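Local coordinates for protein dual specificity phosphatase-like 15 isoform a (Homo sapiens, PDB 1YZ4) that catalyses the hydrolysis of phosphotyrosine, phosphoserine and phosphothreonine in proteins as a dual-specificity phosphatase, represented here by its catalytic domain, at residues K68-C73 and Q136-F141; E72-I77 and V102-M107; V64-H69 and S98-T103. The protein carries 1 engineered substitution. All blocks are in the same frame, centred on the assembly; numbering follows the deposited sequence.

Contact 1: residues K68-C73 and Q136-F141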
# COMPACT_ATOMS: atom_id res chain seq x y z
N LYS A 68 -10.50 0.54 -8.52
CA LYS A 68 -11.50 1.54 -8.17
C LYS A 68 -11.15 2.23 -6.86
O LYS A 68 -11.73 3.26 -6.52
CB LYS A 68 -12.88 0.90 -8.08
CG LYS A 68 -13.48 0.54 -9.44
CD LYS A 68 -14.85 -0.13 -9.29
CE LYS A 68 -15.41 -0.60 -10.64
NZ LYS A 68 -16.68 -1.36 -10.45
N HIS A 69 -10.19 1.68 -6.12
CA HIS A 69 -9.79 2.28 -4.85
C HIS A 69 -8.39 2.90 -4.87
O HIS A 69 -7.92 3.42 -3.86
CB HIS A 69 -9.87 1.25 -3.72
CG HIS A 69 -11.25 0.70 -3.50
ND1 HIS A 69 -11.74 -0.37 -4.22
CD2 HIS A 69 -12.24 1.07 -2.65
CE1 HIS A 69 -12.98 -0.63 -3.82
NE2 HIS A 69 -13.30 0.22 -2.87
N PHE A 70 -7.74 2.86 -6.03
CA PHE A 70 -6.40 3.42 -6.18
C PHE A 70 -6.30 4.90 -5.81
O PHE A 70 -5.43 5.31 -5.04
CB PHE A 70 -5.90 3.25 -7.62
CG PHE A 70 -5.49 1.83 -7.97
CD1 PHE A 70 -5.59 0.80 -7.03
CD2 PHE A 70 -4.96 1.54 -9.22
CE1 PHE A 70 -5.18 -0.49 -7.34
CE2 PHE A 70 -4.55 0.25 -9.55
CZ PHE A 70 -4.66 -0.77 -8.60
N LYS A 71 -7.19 5.72 -6.38
CA LYS A 71 -7.17 7.15 -6.13
C LYS A 71 -7.27 7.49 -4.65
O LYS A 71 -6.41 8.19 -4.10
CB LYS A 71 -8.32 7.83 -6.88
CG LYS A 71 -8.29 9.35 -6.76
CD LYS A 71 -9.58 10.01 -7.25
CE LYS A 71 -9.83 9.77 -8.72
NZ LYS A 71 -11.07 10.47 -9.17
N GLU A 72 -8.31 6.99 -4.00
CA GLU A 72 -8.50 7.27 -2.59
C GLU A 72 -7.36 6.75 -1.71
O GLU A 72 -6.97 7.42 -0.76
CB GLU A 72 -9.85 6.71 -2.13
CG GLU A 72 -9.95 5.19 -2.16
CD GLU A 72 -11.38 4.70 -2.01
OE1 GLU A 72 -12.04 5.07 -1.02
OE2 GLU A 72 -11.84 3.94 -2.89
N CYS A 73 -6.82 5.57 -2.02
CA CYS A 73 -5.72 5.03 -1.22
C CYS A 73 -4.46 5.86 -1.38
O CYS A 73 -3.77 6.17 -0.40
CB CYS A 73 -5.42 3.58 -1.63
SG CYS A 73 -6.60 2.31 -1.06
N GLN A 136 -2.73 -6.57 -14.29
CA GLN A 136 -3.30 -5.96 -15.49
C GLN A 136 -3.86 -4.60 -15.13
O GLN A 136 -3.69 -3.63 -15.86
CB GLN A 136 -4.42 -6.83 -16.06
CG GLN A 136 -3.95 -8.17 -16.60
CD GLN A 136 -5.05 -8.98 -17.25
OE1 GLN A 136 -5.97 -9.46 -16.58
NE2 GLN A 136 -4.98 -9.12 -18.57
N GLN A 137 -4.54 -4.55 -13.98
CA GLN A 137 -5.12 -3.31 -13.49
C GLN A 137 -3.98 -2.33 -13.22
O GLN A 137 -4.15 -1.12 -13.40
CB GLN A 137 -5.93 -3.58 -12.21
CG GLN A 137 -7.19 -4.38 -12.46
CD GLN A 137 -8.03 -4.58 -11.22
OE1 GLN A 137 -8.30 -3.63 -10.47
NE2 GLN A 137 -8.47 -5.81 -10.99
N LEU A 138 -2.83 -2.85 -12.80
CA LEU A 138 -1.68 -1.99 -12.56
C LEU A 138 -1.19 -1.48 -13.92
O LEU A 138 -0.75 -0.34 -14.05
CB LEU A 138 -0.57 -2.77 -11.83
CG LEU A 138 -0.84 -2.99 -10.33
CD1 LEU A 138 0.08 -4.06 -9.77
CD2 LEU A 138 -0.67 -1.66 -9.57
N GLU A 139 -1.28 -2.35 -14.92
CA GLU A 139 -0.88 -2.00 -16.28
C GLU A 139 -1.70 -0.79 -16.73
O GLU A 139 -1.15 0.21 -17.20
CB GLU A 139 -1.14 -3.17 -17.23
CG GLU A 139 0.10 -3.84 -17.78
CD GLU A 139 0.85 -2.97 -18.77
OE1 GLU A 139 1.29 -1.87 -18.39
OE2 GLU A 139 1.00 -3.39 -19.93
N GLU A 140 -3.02 -0.89 -16.59
CA GLU A 140 -3.93 0.18 -16.97
C GLU A 140 -3.52 1.46 -16.25
O GLU A 140 -3.21 2.46 -16.88
CB GLU A 140 -5.37 -0.16 -16.56
CG GLU A 140 -6.06 -1.22 -17.39
CD GLU A 140 -7.44 -1.58 -16.83
OE1 GLU A 140 -8.27 -0.66 -16.62
OE2 GLU A 140 -7.69 -2.79 -16.60
N PHE A 141 -3.54 1.40 -14.93
CA PHE A 141 -3.21 2.53 -14.08
C PHE A 141 -1.93 3.23 -14.52
O PHE A 141 -1.87 4.47 -14.55
CB PHE A 141 -3.05 2.06 -12.63
CG PHE A 141 -2.69 3.16 -11.68
CD1 PHE A 141 -3.65 4.10 -11.28
CD2 PHE A 141 -1.39 3.29 -11.20
CE1 PHE A 141 -3.32 5.15 -10.43
CE2 PHE A 141 -1.04 4.34 -10.35
CZ PHE A 141 -2.01 5.27 -9.96
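Within 136-141, Gln137 comes first and meets Phe70 through its backbone carbonyl. The oxygen, Gln137 O, lies near the plane of the Phe70 ring, 4.1 Å from the edge atom CE2, while also accepting the helical bond from Phe141 N at 3.0 Å. The buried amide instead turns to the loop before helix 70-82, where NE2 donates to Val64 O and OE1 accepts from Lys67 N; both ends of the group are thus paired and its rotation is fixed. Leu138 starts off to one side, but its branch swings inward, and CD2 comes within 4.2 Å of Phe70 CZ. One turn after Gln137, Phe141 provides the aromatic partner. The two phenyl groups form a T-shaped stack, with centroids 5.2 Å apart and planes at 86°, in which the edge of Phe70 points at the face of Phe141. The closest approach is off-centre, 3.5 Å between Phe70 CD2 and Phe141 CD1, and the methylene CB of Phe141 packs 3.9 Å from Phe70 CE2. With CG of Phe141 trans to its own backbone nitrogen (chi1 180°), the ring extends from helix 132-143 toward Phe70. Helix 97-110 closes this hydrophobic cluster, since Phe70 and Leu138 both rest on Thr100, and Phe141 on Thr108. This core, where the start of one helix meets a later one beside the central helix, belongs to the helical layer flanking the mixed sheet in the dual-specificity phosphatase fold.

Contact 2: residues E72-I77 and V102-M107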
# COMPACT_ATOMS: atom_id res chain seq x y z
N GLU A 72 -8.31 6.99 -4.00
CA GLU A 72 -8.50 7.27 -2.59
C GLU A 72 -7.36 6.75 -1.71
O GLU A 72 -6.97 7.42 -0.76
CB GLU A 72 -9.85 6.71 -2.13
CG GLU A 72 -9.95 5.19 -2.16
CD GLU A 72 -11.38 4.70 -2.01
OE1 GLU A 72 -12.04 5.07 -1.02
OE2 GLU A 72 -11.84 3.94 -2.89
N CYS A 73 -6.82 5.57 -2.02
CA CYS A 73 -5.72 5.03 -1.22
C CYS A 73 -4.46 5.86 -1.38
O CYS A 73 -3.77 6.17 -0.40
CB CYS A 73 -5.42 3.58 -1.63
SG CYS A 73 -6.60 2.31 -1.06
N ILE A 74 -4.15 6.23 -2.62
CA ILE A 74 -2.97 7.02 -2.88
C ILE A 74 -3.07 8.40 -2.23
O ILE A 74 -2.07 8.95 -1.76
CB ILE A 74 -2.74 7.16 -4.39
CG1 ILE A 74 -2.32 5.80 -4.96
CG2 ILE A 74 -1.69 8.23 -4.67
CD1 ILE A 74 -2.12 5.78 -6.47
N ASN A 75 -4.28 8.95 -2.18
CA ASN A 75 -4.47 10.26 -1.58
C ASN A 75 -4.32 10.16 -0.08
O ASN A 75 -3.74 11.04 0.56
CB ASN A 75 -5.85 10.82 -1.95
CG ASN A 75 -5.82 11.61 -3.25
OD1 ASN A 75 -5.56 12.81 -3.25
ND2 ASN A 75 -6.08 10.93 -4.36
N PHE A 76 -4.82 9.06 0.48
CA PHE A 76 -4.73 8.80 1.91
C PHE A 76 -3.25 8.71 2.29
O PHE A 76 -2.76 9.43 3.17
CB PHE A 76 -5.45 7.49 2.23
CG PHE A 76 -5.50 7.15 3.69
CD1 PHE A 76 -6.40 7.79 4.54
CD2 PHE A 76 -4.70 6.13 4.21
CE1 PHE A 76 -6.50 7.43 5.89
CE2 PHE A 76 -4.79 5.76 5.56
CZ PHE A 76 -5.70 6.41 6.40
N ILE A 77 -2.53 7.82 1.61
CA ILE A 77 -1.11 7.62 1.88
C ILE A 77 -0.28 8.89 1.76
O ILE A 77 0.53 9.20 2.64
CB ILE A 77 -0.52 6.56 0.92
CG1 ILE A 77 -1.10 5.18 1.27
CG2 ILE A 77 1.01 6.56 1.01
CD1 ILE A 77 -0.88 4.13 0.19
N VAL A 102 0.19 -0.44 -2.84
CA VAL A 102 1.45 0.27 -2.66
C VAL A 102 2.21 0.49 -3.98
O VAL A 102 2.84 1.53 -4.18
CB VAL A 102 2.38 -0.46 -1.65
CG1 VAL A 102 2.44 -1.94 -1.96
CG2 VAL A 102 3.79 0.13 -1.70
N THR A 103 2.13 -0.49 -4.89
CA THR A 103 2.81 -0.38 -6.18
C THR A 103 2.22 0.80 -6.95
O THR A 103 2.95 1.61 -7.52
CB THR A 103 2.66 -1.69 -7.01
OG1 THR A 103 3.29 -2.76 -6.31
CG2 THR A 103 3.33 -1.56 -8.37
N ALA A 104 0.89 0.88 -6.94
CA ALA A 104 0.20 1.96 -7.62
C ALA A 104 0.67 3.31 -7.06
O ALA A 104 0.87 4.27 -7.80
CB ALA A 104 -1.29 1.80 -7.43
N TYR A 105 0.84 3.37 -5.74
CA TYR A 105 1.29 4.60 -5.10
C TYR A 105 2.69 5.00 -5.56
O TYR A 105 2.93 6.14 -5.96
CB TYR A 105 1.33 4.45 -3.59
CG TYR A 105 1.79 5.71 -2.91
CD1 TYR A 105 0.95 6.83 -2.83
CD2 TYR A 105 3.09 5.82 -2.39
CE1 TYR A 105 1.39 8.01 -2.26
CE2 TYR A 105 3.53 7.01 -1.81
CZ TYR A 105 2.67 8.10 -1.75
OH TYR A 105 3.08 9.28 -1.18
N VAL A 106 3.61 4.05 -5.48
CA VAL A 106 4.99 4.30 -5.87
C VAL A 106 5.09 4.63 -7.35
O VAL A 106 5.94 5.41 -7.76
CB VAL A 106 5.88 3.09 -5.52
CG1 VAL A 106 7.32 3.34 -5.96
CG2 VAL A 106 5.82 2.84 -4.02
N MET A 107 4.22 4.04 -8.16
CA MET A 107 4.23 4.34 -9.58
C MET A 107 3.94 5.82 -9.79
O MET A 107 4.65 6.49 -10.54
CB MET A 107 3.18 3.50 -10.33
CG MET A 107 3.58 2.06 -10.56
SD MET A 107 2.19 1.03 -11.08
CE MET A 107 1.99 1.56 -12.77
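Ile74 and Ile77 of helix 70-82 pack against Tyr105 and Ala104 of helix 97-110 in a buried, apolar helix-helix contact near the middle of the domain. The short segments cross at -68°, with their axes 9.5 Å apart at the nearest point. Tyr105, whose CG lies trans to its backbone nitrogen (chi1 180°), turns its ring toward Ile74 and Ile77 and is approached from two directions. Ile77 sets its CG2 methyl over the centre of one face, 3.6 Å from the ring centroid and 12° off the normal, in a CH-pi contact. Ile74 instead meets the edge of the ring, with CG2 near its plane and 3.5 Å from Tyr105 CD1. The other branch of Ile74 ends with CD1 3.6 Å from Ala104 O and 4.2 Å from Ala104 CB. At its far end the phenol OH is hydrogen-bonded to His78 ND1 and Arg81 NH1, on the helix whose isoleucines hold the ring. Leu15 of strand 15-18 touches both Ile77 and Tyr105 from the sheet side. Helix 70-82 is the connection of a beta-alpha-beta crossover from strand 52-56 to strand 87-91, and helix 97-110 follows the phosphate-binding P-loop, a succession characteristic of the protein-tyrosine phosphatase fold.

Contact 3: residues V64-H69 and S98-T103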
# COMPACT_ATOMS: atom_id res chain seq x y z
N VAL A 64 -11.64 -8.94 -9.08
CA VAL A 64 -11.98 -7.80 -8.24
C VAL A 64 -11.29 -6.53 -8.72
O VAL A 64 -10.07 -6.47 -8.85
CB VAL A 64 -11.59 -8.07 -6.79
CG1 VAL A 64 -11.98 -6.89 -5.93
CG2 VAL A 64 -12.27 -9.34 -6.31
N PRO A 65 -12.07 -5.47 -8.99
CA PRO A 65 -11.50 -4.21 -9.45
C PRO A 65 -10.95 -3.31 -8.35
O PRO A 65 -11.54 -2.28 -8.05
CB PRO A 65 -12.68 -3.56 -10.17
CG PRO A 65 -13.83 -3.96 -9.29
CD PRO A 65 -13.55 -5.42 -8.99
N ILE A 66 -9.81 -3.69 -7.75
CA ILE A 66 -9.21 -2.86 -6.70
C ILE A 66 -8.80 -1.52 -7.27
O ILE A 66 -8.57 -0.57 -6.52
CB ILE A 66 -7.92 -3.49 -6.08
CG1 ILE A 66 -7.29 -4.49 -7.04
CG2 ILE A 66 -8.23 -4.11 -4.73
CD1 ILE A 66 -6.65 -3.84 -8.22
N LYS A 67 -8.71 -1.44 -8.60
CA LYS A 67 -8.32 -0.20 -9.26
C LYS A 67 -9.29 0.91 -8.94
O LYS A 67 -8.96 2.09 -9.06
CB LYS A 67 -8.22 -0.40 -10.78
CG LYS A 67 -9.55 -0.53 -11.52
CD LYS A 67 -9.30 -0.99 -12.96
CE LYS A 67 -10.56 -1.00 -13.80
NZ LYS A 67 -10.99 0.37 -14.22
N LYS A 68 -10.50 0.54 -8.52
CA LYS A 68 -11.50 1.54 -8.17
C LYS A 68 -11.15 2.23 -6.86
O LYS A 68 -11.73 3.26 -6.52
CB LYS A 68 -12.88 0.90 -8.08
CG LYS A 68 -13.48 0.54 -9.44
CD LYS A 68 -14.85 -0.13 -9.29
CE LYS A 68 -15.41 -0.60 -10.64
NZ LYS A 68 -16.68 -1.36 -10.45
N HIS A 69 -10.19 1.68 -6.12
CA HIS A 69 -9.79 2.28 -4.85
C HIS A 69 -8.39 2.90 -4.87
O HIS A 69 -7.92 3.42 -3.86
CB HIS A 69 -9.87 1.25 -3.72
CG HIS A 69 -11.25 0.70 -3.50
ND1 HIS A 69 -11.74 -0.37 -4.22
CD2 HIS A 69 -12.24 1.07 -2.65
CE1 HIS A 69 -12.98 -0.63 -3.82
NE2 HIS A 69 -13.30 0.22 -2.87
N SER A 98 -2.32 -5.79 -0.66
CA SER A 98 -1.62 -4.63 -0.13
C SER A 98 -0.51 -4.21 -1.09
O SER A 98 -0.21 -3.03 -1.26
CB SER A 98 -1.02 -4.95 1.25
OG SER A 98 -0.11 -6.03 1.17
N THR A 99 0.10 -5.21 -1.71
CA THR A 99 1.19 -4.99 -2.65
C THR A 99 0.72 -4.18 -3.85
O THR A 99 1.42 -3.28 -4.32
CB THR A 99 1.75 -6.34 -3.13
OG1 THR A 99 2.11 -7.13 -1.99
CG2 THR A 99 2.97 -6.14 -4.00
N THR A 100 -0.47 -4.50 -4.34
CA THR A 100 -1.05 -3.81 -5.49
C THR A 100 -1.28 -2.32 -5.20
O THR A 100 -0.95 -1.46 -6.02
CB THR A 100 -2.40 -4.47 -5.87
OG1 THR A 100 -2.21 -5.89 -5.98
CG2 THR A 100 -2.92 -3.92 -7.19
N ILE A 101 -1.86 -2.03 -4.04
CA ILE A 101 -2.12 -0.66 -3.65
C ILE A 101 -0.81 0.13 -3.50
O ILE A 101 -0.70 1.25 -4.01
CB ILE A 101 -2.94 -0.60 -2.32
CG1 ILE A 101 -4.42 -0.89 -2.60
CG2 ILE A 101 -2.84 0.77 -1.68
CD1 ILE A 101 -4.68 -2.27 -3.14
N VAL A 102 0.19 -0.44 -2.84
CA VAL A 102 1.45 0.27 -2.66
C VAL A 102 2.21 0.49 -3.98
O VAL A 102 2.84 1.53 -4.18
CB VAL A 102 2.38 -0.46 -1.65
CG1 VAL A 102 2.44 -1.94 -1.96
CG2 VAL A 102 3.79 0.13 -1.70
N THR A 103 2.13 -0.49 -4.89
CA THR A 103 2.81 -0.38 -6.18
C THR A 103 2.22 0.80 -6.95
O THR A 103 2.95 1.61 -7.52
CB THR A 103 2.66 -1.69 -7.01
OG1 THR A 103 3.29 -2.76 -6.31
CG2 THR A 103 3.33 -1.56 -8.37
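Before helix 70-82 the chain makes an inverse gamma turn centred on Pro65 and then a short helical bend, which brings the CA of Ile66 to 8.0 Å from that of Ile101 on helix 97-110. The turn is closed by a weak bond from Ile66 N to Val64 O; the bend is held by Lys68 N to Pro65 O and by His69 N to Ile66 O. Ile66 is the one residue of 64-69 that touches 98-103, and its two branches reach different neighbours. The longer branch ends in CD1, 3.9 Å from Thr100 CG2, with the two side chains crossing at about a right angle. The shorter one, CG2, faces the tip of Ile101 at 4.3 Å from CD1. Segment 98-103 belongs to the helix that leaves the P-loop, the signature element of protein-tyrosine phosphatases, while 64-69 belongs to the loop after strand 52-56, the region that in this family usually supplies the general acid. Thr100 divides its duties between its two branches: the methyl lies opposite the backbone nitrogen and meets Ile66, whereas OG1, placed beside that nitrogen (chi1 -51°), is hydrogen-bonded to Ser96 O one turn back. The first torsion of Ile66, 23°, is far from staggered, which makes the placing of its methyl groups doubtful. Phe134 of helix 132-143 touches both Ile66 and Thr100, and Val58 also packs on Ile66. Closer to the catalytic centre, Ser98 N is hydrogen-bonded to OG of Ser91, the engineered residue at the predicted nucleophile position.

Contacts 2 and 3 share helix 97-110, and contacts 1 and 2 share helix 70-82. Contacts 1 and 3 have centres about 5 Å apart; contact 2 is about 9 Å from each. Gln137 of contact 1 ties to the loop of contact 3, NE2 lying 2.8 Å from Val64 O and OE1 2.9 Å from Lys67 N. Phe141 CZ lies 3.5 Å from Ile74 CD1, joining contact 1 to contact 2, and Cys73 CB 3.8 Å from Ile101 CG2, joining contact 2 to contact 3. Contact 3 is closest to the predicted active-site position: the Ile101 side chain is about 7 Å from that of engineered Ser91, against about 12 Å for Phe70 and Ile77.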